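Local structure of CRISPR system Cmr subunit Cmr1-1 (Pyrococcus furiosus, 4W8Z) at residues A[42-47]-A[300-305]; A[308-313]-A[320-325]. The protein binds RNA and, together with Cmr6, caps the elongated type III-B Cmr ribonucleoprotein complex that serves CRISPR immunity in Pyrococcus furiosus. All blocks are in the same frame, centred on the assembly; numbering follows the deposited sequence.

Interaction 1 (A[42-47]-A[300-305])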
loop_
_atom_site.group_PDB
_atom_site.type_symbol
_atom_site.label_atom_id
_atom_site.label_comp_id
_atom_site.label_asym_id
_atom_site.label_seq_id
_atom_site.Cartn_x
_atom_site.Cartn_y
_atom_site.Cartn_z
ATOM N N MET A 42 9.557 0.125 -2.546
ATOM C CA MET A 42 10.541 -0.187 -1.511
ATOM C C MET A 42 11.110 1.099 -0.928
ATOM O O MET A 42 11.225 1.250 0.291
ATOM C CB MET A 42 11.672 -1.055 -2.070
ATOM C CG MET A 42 11.313 -2.521 -2.258
ATOM S SD MET A 42 12.668 -3.471 -2.976
ATOM C CE MET A 42 13.962 -3.145 -1.784
ATOM N N ARG A 43 11.456 2.027 -1.815
ATOM C CA ARG A 43 11.967 3.325 -1.408
ATOM C C ARG A 43 10.932 4.046 -0.558
ATOM O O ARG A 43 11.265 4.653 0.461
ATOM C CB ARG A 43 12.333 4.168 -2.629
ATOM C CG ARG A 43 13.270 5.318 -2.322
ATOM C CD ARG A 43 13.292 6.329 -3.448
ATOM N NE ARG A 43 14.450 7.208 -3.341
ATOM C CZ ARG A 43 15.592 7.005 -3.987
ATOM N NH1 ARG A 43 15.715 5.955 -4.789
ATOM N NH2 ARG A 43 16.607 7.851 -3.835
ATOM N N TRP A 44 9.670 3.962 -0.974
ATOM C CA TRP A 44 8.584 4.585 -0.227
ATOM C C TRP A 44 8.508 4.007 1.175
ATOM O O TRP A 44 8.388 4.742 2.155
ATOM C CB TRP A 44 7.244 4.396 -0.935
ATOM C CG TRP A 44 6.158 5.271 -0.374
ATOM C CD1 TRP A 44 5.755 6.478 -0.857
ATOM C CD2 TRP A 44 5.344 5.012 0.783
ATOM N NE1 TRP A 44 4.740 6.988 -0.081
ATOM C CE2 TRP A 44 4.470 6.109 0.933
ATOM C CE3 TRP A 44 5.268 3.956 1.700
ATOM C CZ2 TRP A 44 3.535 6.185 1.963
ATOM C CZ3 TRP A 44 4.343 4.035 2.725
ATOM C CH2 TRP A 44 3.488 5.142 2.848
ATOM N N TRP A 45 8.590 2.684 1.265
ATOM C CA TRP A 45 8.405 2.002 2.536
ATOM C C TRP A 45 9.600 2.153 3.457
ATOM O O TRP A 45 9.462 2.045 4.674
ATOM C CB TRP A 45 8.086 0.523 2.305
ATOM C CG TRP A 45 6.620 0.313 2.205
ATOM C CD1 TRP A 45 5.905 0.015 1.083
ATOM C CD2 TRP A 45 5.669 0.446 3.266
ATOM N NE1 TRP A 45 4.568 -0.068 1.383
ATOM C CE2 TRP A 45 4.395 0.195 2.717
ATOM C CE3 TRP A 45 5.771 0.748 4.629
ATOM C CZ2 TRP A 45 3.229 0.230 3.483
ATOM C CZ3 TRP A 45 4.614 0.784 5.388
ATOM C CH2 TRP A 45 3.359 0.525 4.812
ATOM N N PHE A 46 10.771 2.414 2.890
ATOM C CA PHE A 46 11.932 2.695 3.719
ATOM C C PHE A 46 11.701 3.977 4.505
ATOM O O PHE A 46 12.060 4.075 5.676
ATOM C CB PHE A 46 13.203 2.818 2.881
ATOM C CG PHE A 46 14.374 3.344 3.650
ATOM C CD1 PHE A 46 15.095 2.513 4.488
ATOM C CD2 PHE A 46 14.743 4.674 3.551
ATOM C CE1 PHE A 46 16.167 2.998 5.207
ATOM C CE2 PHE A 46 15.812 5.165 4.266
ATOM C CZ PHE A 46 16.528 4.325 5.096
ATOM N N ARG A 47 11.098 4.961 3.849
ATOM C CA ARG A 47 10.852 6.255 4.470
ATOM C C ARG A 47 9.832 6.132 5.592
ATOM O O ARG A 47 9.916 6.830 6.599
ATOM C CB ARG A 47 10.368 7.269 3.436
ATOM C CG ARG A 47 11.319 7.492 2.279
ATOM C CD ARG A 47 10.976 8.787 1.571
ATOM N NE ARG A 47 10.799 9.862 2.545
ATOM C CZ ARG A 47 10.755 11.156 2.244
ATOM N NH1 ARG A 47 10.882 11.556 0.985
ATOM N NH2 ARG A 47 10.590 12.050 3.208
ATOM N N ILE A 300 -4.958 -0.191 5.784
ATOM C CA ILE A 300 -3.995 0.591 6.542
ATOM C C ILE A 300 -4.359 2.081 6.501
ATOM O O ILE A 300 -4.734 2.616 5.457
ATOM C CB ILE A 300 -2.544 0.363 6.032
ATOM C CG1 ILE A 300 -1.545 1.170 6.871
ATOM C CG2 ILE A 300 -2.418 0.702 4.558
ATOM C CD1 ILE A 300 -0.114 0.692 6.754
ATOM N N LYS A 301 -4.277 2.732 7.661
ATOM C CA LYS A 301 -4.596 4.155 7.792
ATOM C C LYS A 301 -3.390 4.954 8.299
ATOM O O LYS A 301 -2.838 4.639 9.349
ATOM C CB LYS A 301 -5.788 4.342 8.734
ATOM C CG LYS A 301 -7.125 3.986 8.106
ATOM C CD LYS A 301 -8.244 3.898 9.132
ATOM C CE LYS A 301 -8.155 2.608 9.922
ATOM N NZ LYS A 301 -9.358 2.381 10.775
ATOM N N PHE A 302 -2.986 5.983 7.554
ATOM C CA PHE A 302 -1.784 6.754 7.891
ATOM C C PHE A 302 -2.083 8.095 8.559
ATOM O O PHE A 302 -2.699 8.966 7.950
ATOM C CB PHE A 302 -0.950 7.019 6.635
ATOM C CG PHE A 302 -0.404 5.785 5.994
ATOM C CD1 PHE A 302 0.708 5.152 6.520
ATOM C CD2 PHE A 302 -0.990 5.265 4.850
ATOM C CE1 PHE A 302 1.218 4.016 5.929
ATOM C CE2 PHE A 302 -0.484 4.131 4.250
ATOM C CZ PHE A 302 0.623 3.505 4.789
ATOM N N PHE A 303 -1.615 8.281 9.789
ATOM C CA PHE A 303 -1.857 9.533 10.502
ATOM C C PHE A 303 -0.593 10.385 10.567
ATOM O O PHE A 303 0.425 9.939 11.089
ATOM C CB PHE A 303 -2.379 9.256 11.917
ATOM C CG PHE A 303 -3.586 8.351 11.957
ATOM C CD1 PHE A 303 -4.809 8.784 11.472
ATOM C CD2 PHE A 303 -3.497 7.071 12.489
ATOM C CE1 PHE A 303 -5.918 7.961 11.507
ATOM C CE2 PHE A 303 -4.605 6.243 12.528
ATOM C CZ PHE A 303 -5.816 6.690 12.036
ATOM N N GLN A 304 -0.654 11.602 10.026
ATOM C CA GLN A 304 0.474 12.530 10.107
ATOM C C GLN A 304 0.016 13.983 10.266
ATOM O O GLN A 304 -1.175 14.249 10.407
ATOM C CB GLN A 304 1.375 12.400 8.874
ATOM C CG GLN A 304 0.829 13.051 7.613
ATOM C CD GLN A 304 0.324 12.040 6.611
ATOM O OE1 GLN A 304 -0.720 11.419 6.812
ATOM N NE2 GLN A 304 1.061 11.869 5.519
ATOM N N SER A 305 0.968 14.913 10.235
ATOM C CA SER A 305 0.682 16.328 10.475
ATOM C C SER A 305 0.173 17.073 9.243
ATOM O O SER A 305 -0.701 17.934 9.355
ATOM C CB SER A 305 1.931 17.034 11.002
ATOM O OG SER A 305 2.339 16.481 12.238
#
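Trp44 turns the edge of its six-membered ring toward one face of the Phe302 ring, an offset edge-to-face pair with centroids 5.6 Å apart and planes at 70°. CH2 is the atom of the indole that leads, 3.8 Å from Phe302 CZ. On the other face of Phe302 lies Ile300 CG1, 3.8 Å above the plane and displaced toward the rim, so the phenyl ring is held between a tryptophan of the helix and an aliphatic neighbour on its own strand. Trp45 offers a face as well as an edge. Trp44 CZ3 sits 3.7 Å above the centre of its ring system, while at its edge, in plane, Ile300 CD1 approaches CH2 to 4.0 Å. The same CH2 also meets the edge of Phe302, near its plane, 4.0 Å from CZ, the two side chains crossing at about a right angle.

The reach comes from the side chains. The nearest CA atoms, those of Trp45 and Phe302, are 12.5 Å apart. Trp44, with CG anti to the backbone N (chi1 -167°), meets Phe302 from the opposite direction. Trp285 extends the cluster, edge-to-face with Phe302 and also against Trp44, and Ala148 and Leu152 of helix 136-152 lie against Trp45.

Helix 38-54, within the RAMP superfamily region, thus meets strand 294-302, within the Cmr1-like C-terminal region, through carbon alone. With neither charge nor hydrogen bond across this mostly buried contact, cohesion probably rests on dispersion, aromatic edge-to-face attraction and exclusion of water.

Interaction 2 (A[308-313]-A[320-325])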
loop_
_atom_site.group_PDB
_atom_site.type_symbol
_atom_site.label_atom_id
_atom_site.label_comp_id
_atom_site.label_asym_id
_atom_site.label_seq_id
_atom_site.Cartn_x
_atom_site.Cartn_y
_atom_site.Cartn_z
ATOM N N HIS A 308 -4.228 16.642 4.177
ATOM C CA HIS A 308 -4.519 16.140 2.839
ATOM C C HIS A 308 -5.985 16.390 2.518
ATOM O O HIS A 308 -6.868 15.831 3.171
ATOM C CB HIS A 308 -4.203 14.647 2.723
ATOM C CG HIS A 308 -2.908 14.253 3.358
ATOM N ND1 HIS A 308 -1.735 14.124 2.645
ATOM C CD2 HIS A 308 -2.602 13.958 4.644
ATOM C CE1 HIS A 308 -0.762 13.767 3.464
ATOM N NE2 HIS A 308 -1.261 13.662 4.683
ATOM N N PRO A 309 -6.249 17.231 1.509
ATOM C CA PRO A 309 -7.630 17.585 1.170
ATOM C C PRO A 309 -8.456 16.374 0.738
ATOM O O PRO A 309 -7.926 15.456 0.108
ATOM C CB PRO A 309 -7.462 18.576 0.012
ATOM C CG PRO A 309 -6.132 18.242 -0.582
ATOM C CD PRO A 309 -5.277 17.832 0.577
ATOM N N GLU A 310 -9.735 16.363 1.101
ATOM C CA GLU A 310 -10.652 15.364 0.574
ATOM C C GLU A 310 -11.117 15.851 -0.789
ATOM O O GLU A 310 -11.697 15.103 -1.564
ATOM C CB GLU A 310 -11.844 15.133 1.509
ATOM C CG GLU A 310 -12.748 13.973 1.084
ATOM C CD GLU A 310 -13.821 13.647 2.105
ATOM O OE1 GLU A 310 -14.491 12.601 1.956
ATOM O OE2 GLU A 310 -14.000 14.442 3.052
ATOM N N VAL A 311 -10.825 17.112 -1.081
ATOM C CA VAL A 311 -11.277 17.748 -2.307
ATOM C C VAL A 311 -10.160 17.893 -3.341
ATOM O O VAL A 311 -9.101 18.460 -3.058
ATOM C CB VAL A 311 -11.871 19.128 -2.001
ATOM C CG1 VAL A 311 -13.326 18.992 -1.594
ATOM C CG2 VAL A 311 -11.071 19.796 -0.894
ATOM N N ARG A 312 -10.407 17.383 -4.543
ATOM C CA ARG A 312 -9.425 17.443 -5.620
ATOM C C ARG A 312 -10.081 17.894 -6.928
ATOM O O ARG A 312 -11.267 17.649 -7.148
ATOM C CB ARG A 312 -8.750 16.082 -5.789
ATOM C CG ARG A 312 -7.296 16.158 -6.205
ATOM C CD ARG A 312 -6.544 17.193 -5.389
ATOM N NE ARG A 312 -5.151 17.312 -5.805
ATOM C CZ ARG A 312 -4.755 17.846 -6.956
ATOM N NH1 ARG A 312 -5.648 18.307 -7.825
ATOM N NH2 ARG A 312 -3.462 17.916 -7.245
ATOM N N SER A 313 -9.317 18.557 -7.795
ATOM C CA SER A 313 -9.874 19.052 -9.052
ATOM C C SER A 313 -9.840 17.965 -10.123
ATOM O O SER A 313 -9.211 18.111 -11.171
ATOM C CB SER A 313 -9.128 20.295 -9.532
ATOM O OG SER A 313 -7.801 19.975 -9.895
ATOM N N ASN A 320 -9.216 10.337 -3.341
ATOM C CA ASN A 320 -8.666 9.379 -2.386
ATOM C C ASN A 320 -9.707 8.838 -1.415
ATOM O O ASN A 320 -10.623 9.555 -1.005
ATOM C CB ASN A 320 -7.531 10.012 -1.581
ATOM C CG ASN A 320 -6.292 10.249 -2.406
ATOM O OD1 ASN A 320 -6.115 9.652 -3.466
ATOM N ND2 ASN A 320 -5.411 11.111 -1.914
ATOM N N VAL A 321 -9.554 7.572 -1.039
ATOM C CA VAL A 321 -10.386 6.979 0.001
ATOM C C VAL A 321 -9.794 7.304 1.372
ATOM O O VAL A 321 -8.618 7.043 1.621
ATOM C CB VAL A 321 -10.510 5.456 -0.177
ATOM C CG1 VAL A 321 -11.289 4.846 0.972
ATOM C CG2 VAL A 321 -11.177 5.137 -1.508
ATOM N N LEU A 322 -10.602 7.886 2.254
ATOM C CA LEU A 322 -10.108 8.338 3.550
ATOM C C LEU A 322 -10.561 7.432 4.680
ATOM O O LEU A 322 -11.311 6.482 4.467
ATOM C CB LEU A 322 -10.561 9.769 3.828
ATOM C CG LEU A 322 -10.166 10.823 2.793
ATOM C CD1 LEU A 322 -10.579 12.195 3.293
ATOM C CD2 LEU A 322 -8.665 10.768 2.494
ATOM N N SER A 323 -10.114 7.742 5.891
ATOM C CA SER A 323 -10.296 6.844 7.022
ATOM C C SER A 323 -11.747 6.703 7.468
ATOM O O SER A 323 -12.084 5.766 8.183
ATOM C CB SER A 323 -9.453 7.317 8.195
ATOM O OG SER A 323 -9.898 8.589 8.625
ATOM N N ASN A 324 -12.614 7.618 7.049
ATOM C CA ASN A 324 -14.026 7.501 7.407
ATOM C C ASN A 324 -14.732 6.410 6.598
ATOM O O ASN A 324 -15.937 6.195 6.742
ATOM C CB ASN A 324 -14.741 8.841 7.228
ATOM C CG ASN A 324 -14.644 9.376 5.817
ATOM O OD1 ASN A 324 -13.763 9.000 5.052
ATOM N ND2 ASN A 324 -15.548 10.273 5.472
ATOM N N PHE A 325 -13.968 5.726 5.750
ATOM C CA PHE A 325 -14.471 4.624 4.942
ATOM C C PHE A 325 -14.573 3.334 5.758
ATOM O O PHE A 325 -15.253 2.389 5.358
ATOM C CB PHE A 325 -13.566 4.428 3.720
ATOM C CG PHE A 325 -13.760 3.118 3.003
ATOM C CD1 PHE A 325 -14.915 2.865 2.283
ATOM C CD2 PHE A 325 -12.769 2.147 3.032
ATOM C CE1 PHE A 325 -15.084 1.663 1.613
ATOM C CE2 PHE A 325 -12.934 0.944 2.367
ATOM C CZ PHE A 325 -14.092 0.704 1.653
#
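Glu310 lays its side chain, from CB to the carboxylate carbon, across one methyl of Leu322, which takes the whole of that contact. Leu322 CD1 is 3.6 Å from Glu310 CG and 3.7 Å from Glu310 CB, with the carboxylate carbon Glu310 CD also at 3.7 Å. The glutamate, with CG anti to the backbone N (chi1 -173°) and the chain extended beyond it, crosses the leucine at a slant; CB, CG and CD therefore lie at similar range from the methyl, and the carboxylate reaches on to Arg255 and Tyr259. Asn324 marks the margin: its ND2 is 4.3 Å from Glu310 OE1, a proximity too long to count as a bond.

The second shell fixes both partners. Each carboxylate oxygen has its own anchor: OE1 forms a salt bridge with Arg255, and OE2 a hydrogen bond with Tyr259. Arg255 also bonds Asn320 O through the same NH2 and touches the Leu322 side chain, so one residue holds the acid and both ends of the short run leading to the leucine. Tyr251 OH hydrogen-bonds both Leu322 N and Asn324 OD1, while ND2 of that amide is on the glutamate side. Within 320-325 the backbone bond from Phe325 N to Leu322 O, 3.0 Å long, spans three residues, as expected of the 3-10 turn at 323-325.

Tyr251, Arg255 and Tyr259 are spaced four residues apart on helix 237-264, which places them along one side of it, the side that meets both loop segments. Phe325 adds an edge-to-face pair with Tyr251, while Val321 is joined by backbone hydrogen bonding to Leu284 of strand 284-291, so the folded loop bridges helix and sheet.

In the fold
Following the chain from the N terminus, segment 42-47, on helix 38-54, meets 300-305, on strand 294-302, across 252 intervening residues, closing interaction 1, a long-range link between the RAMP superfamily and Cmr1-like C-terminal family regions. Interaction 2 opens only afterwards: 308-313 and 320-325, separated by a short excursion, fold together in the loop before helix 327-330. The two therefore follow in series, neither nested nor crossed. Their centres are about 16 Å apart, yet they touch, with Lys301 CD 3.7 Å from Ser323 CB. Strand 294-302 is thus connected on the one hand to helix 38-54 and on the other to the loop resting on helix 237-264.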